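Local coordinates for protein enoyl-CoA hydratase EchA1 (Mycobacterium marinum, PDB 3QXI) that probably catalyses the reversible addition of water to the double bond of enoyl-CoA thioesters, at residues V17-R22 with M51-A56. Sequence-based numbering, arbitrary orientation.
Sequences VLVEQR and MDRLDA
R53 NH2 approaches Q21 OE1 at 3.3 Å in a weak hydrogen bond, the one polar link between strand 17-22 and the last turns of helix 41-56. The N-H points well off the oxygen, at 122°, so the bond can add little hold, and as both side chains also touch a crystal neighbour, the lattice may influence their placement. Q21 OE1 lies at the guanidinium edge, near its plane, yet the amide is turned 69° from that plane, the side chains crossing at about a right angle. Arginine suits the helix here because its reach spans a wide gap: the V19 and R53 CA atoms are 9.9 Å apart. With CG anti to the backbone N (chi1 165°) and the chain extended as far as NE, R53 carries its charged end across to the strand. Q21, also extended, has an amide with two partners: the bond from NE2 to the backbone O of D23, just past the strand, is the stronger, and R53 adds a weak one at OE1.

The strand lies at one edge of the mixed sheet in the crotonase fold, paired antiparallel with strand 25-30, and helix 41-56 packs against one side of that sheet. V17, V19 and Q21 point to the helix side; V17 is buried against the helix, whereas V19 and Q21 lie nearer the surface. A beta-branched valine fits an extended strand, and V19 CG1 makes a van der Waals contact at 4.1 Å with R53 NH1, meeting the guanidinium obliquely as the two side chains run past each other in opposite directions. On the other side of the strand, E20 and R22 pair with each other, R22 NE reaching E20 OE2 at 2.9 Å from above the carboxylate plane in a salt bridge suited to an exposed surface.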
loop_
_atom_site.group_PDB
_atom_site.type_symbol
_atom_site.label_atom_id
_atom_site.label_comp_id
_atom_site.label_asym_id
_atom_site.label_seq_id
_atom_site.Cartn_x
_atom_site.Cartn_y
_atom_site.Cartn_z
ATOM N N VAL B 17 -10.384 -28.801 -16.385
ATOM C CA VAL B 17 -11.061 -27.777 -15.578
ATOM C C VAL B 17 -12.562 -28.077 -15.625
ATOM O O VAL B 17 -13.125 -28.292 -16.695
ATOM C CB VAL B 17 -10.768 -26.340 -16.072
ATOM C CG1 VAL B 17 -11.684 -25.322 -15.412
ATOM C CG2 VAL B 17 -9.307 -25.963 -15.804
ATOM N N LEU B 18 -13.181 -28.135 -14.453
ATOM C CA LEU B 18 -14.610 -28.360 -14.321
ATOM C C LEU B 18 -15.265 -27.006 -14.103
ATOM O O LEU B 18 -14.683 -26.127 -13.468
ATOM C CB LEU B 18 -14.917 -29.282 -13.127
ATOM C CG LEU B 18 -14.248 -30.655 -13.015
ATOM C CD1 LEU B 18 -14.440 -31.243 -11.615
ATOM C CD2 LEU B 18 -14.763 -31.629 -14.088
ATOM N N VAL B 19 -16.482 -26.865 -14.613
ATOM C CA VAL B 19 -17.228 -25.622 -14.553
ATOM C C VAL B 19 -18.656 -25.984 -14.184
ATOM O O VAL B 19 -19.261 -26.860 -14.786
ATOM C CB VAL B 19 -17.208 -24.841 -15.917
ATOM C CG1 VAL B 19 -18.004 -23.545 -15.836
ATOM C CG2 VAL B 19 -15.780 -24.555 -16.392
ATOM N N GLU B 20 -19.194 -25.311 -13.188
ATOM C CA GLU B 20 -20.533 -25.611 -12.720
ATOM C C GLU B 20 -21.234 -24.342 -12.264
ATOM O O GLU B 20 -20.634 -23.491 -11.603
ATOM C CB GLU B 20 -20.461 -26.617 -11.570
ATOM C CG GLU B 20 -21.773 -26.858 -10.855
ATOM C CD GLU B 20 -21.583 -27.579 -9.543
ATOM O OE1 GLU B 20 -20.476 -28.118 -9.315
ATOM O OE2 GLU B 20 -22.545 -27.608 -8.748
ATOM N N GLN B 21 -22.501 -24.219 -12.626
ATOM C CA GLN B 21 -23.289 -23.069 -12.223
ATOM C C GLN B 21 -24.176 -23.445 -11.048
ATOM O O GLN B 21 -24.836 -24.475 -11.076
ATOM C CB GLN B 21 -24.112 -22.574 -13.412
ATOM C CG GLN B 21 -24.976 -21.364 -13.136
ATOM C CD GLN B 21 -25.637 -20.819 -14.392
ATOM O OE1 GLN B 21 -25.314 -21.236 -15.501
ATOM N NE2 GLN B 21 -26.556 -19.865 -14.220
ATOM N N ARG B 22 -24.151 -22.643 -9.989
ATOM C CA ARG B 22 -25.141 -22.772 -8.922
ATOM C C ARG B 22 -25.822 -21.434 -8.823
ATOM O O ARG B 22 -25.241 -20.487 -8.292
ATOM C CB ARG B 22 -24.514 -23.133 -7.569
ATOM C CG ARG B 22 -23.645 -24.361 -7.605
ATOM C CD ARG B 22 -23.431 -24.953 -6.228
ATOM N NE ARG B 22 -22.423 -26.005 -6.323
ATOM C CZ ARG B 22 -21.822 -26.591 -5.293
ATOM N NH1 ARG B 22 -22.118 -26.248 -4.041
ATOM N NH2 ARG B 22 -20.914 -27.528 -5.528
ATOM N N MET B 51 -13.746 -17.700 -17.839
ATOM C CA MET B 51 -13.883 -16.260 -17.549
ATOM C C MET B 51 -14.709 -15.529 -18.620
ATOM O O MET B 51 -15.547 -14.681 -18.288
ATOM C CB MET B 51 -12.513 -15.574 -17.371
ATOM C CG MET B 51 -11.620 -16.135 -16.223
ATOM S SD MET B 51 -12.432 -16.427 -14.616
ATOM C CE MET B 51 -11.283 -17.517 -13.779
ATOM N N ASP B 52 -14.444 -15.851 -19.896
ATOM C CA ASP B 52 -15.296 -15.421 -20.999
ATOM C C ASP B 52 -16.766 -15.785 -20.736
ATOM O O ASP B 52 -17.655 -14.931 -20.836
ATOM C CB ASP B 52 -14.839 -16.053 -22.329
ATOM C CG ASP B 52 -13.508 -15.489 -22.827
ATOM O OD1 ASP B 52 -13.039 -14.471 -22.286
ATOM O OD2 ASP B 52 -12.925 -16.076 -23.764
ATOM N N ARG B 53 -17.010 -17.046 -20.404
ATOM C CA ARG B 53 -18.368 -17.495 -20.111
ATOM C C ARG B 53 -18.980 -16.624 -18.998
ATOM O O ARG B 53 -20.084 -16.084 -19.150
ATOM C CB ARG B 53 -18.401 -18.980 -19.726
ATOM C CG ARG B 53 -19.722 -19.380 -19.075
ATOM C CD ARG B 53 -20.124 -20.847 -19.254
ATOM N NE ARG B 53 -21.424 -21.078 -18.606
ATOM C CZ ARG B 53 -21.888 -22.260 -18.191
ATOM N NH1 ARG B 53 -21.180 -23.378 -18.355
ATOM N NH2 ARG B 53 -23.080 -22.323 -17.602
ATOM N N LEU B 54 -18.228 -16.461 -17.910
ATOM C CA LEU B 54 -18.681 -15.712 -16.739
ATOM C C LEU B 54 -19.117 -14.294 -17.124
ATOM O O LEU B 54 -20.221 -13.846 -16.755
ATOM C CB LEU B 54 -17.583 -15.691 -15.661
ATOM C CG LEU B 54 -17.723 -14.619 -14.564
ATOM C CD1 LEU B 54 -18.928 -14.909 -13.644
ATOM C CD2 LEU B 54 -16.415 -14.418 -13.765
ATOM N N ASP B 55 -18.242 -13.609 -17.866
ATOM C CA ASP B 55 -18.511 -12.253 -18.335
ATOM C C ASP B 55 -19.669 -12.109 -19.307
ATOM O O ASP B 55 -20.440 -11.157 -19.207
ATOM C CB ASP B 55 -17.237 -11.587 -18.866
ATOM C CG ASP B 55 -16.361 -11.067 -17.733
ATOM O OD1 ASP B 55 -16.884 -11.044 -16.607
ATOM O OD2 ASP B 55 -15.179 -10.686 -17.957
ATOM N N ALA B 56 -19.821 -13.082 -20.203
ATOM C CA ALA B 56 -20.828 -13.025 -21.267
ATOM C C ALA B 56 -22.241 -13.433 -20.801
ATOM O O ALA B 56 -23.239 -12.958 -21.350
ATOM C CB ALA B 56 -20.373 -13.884 -22.461
#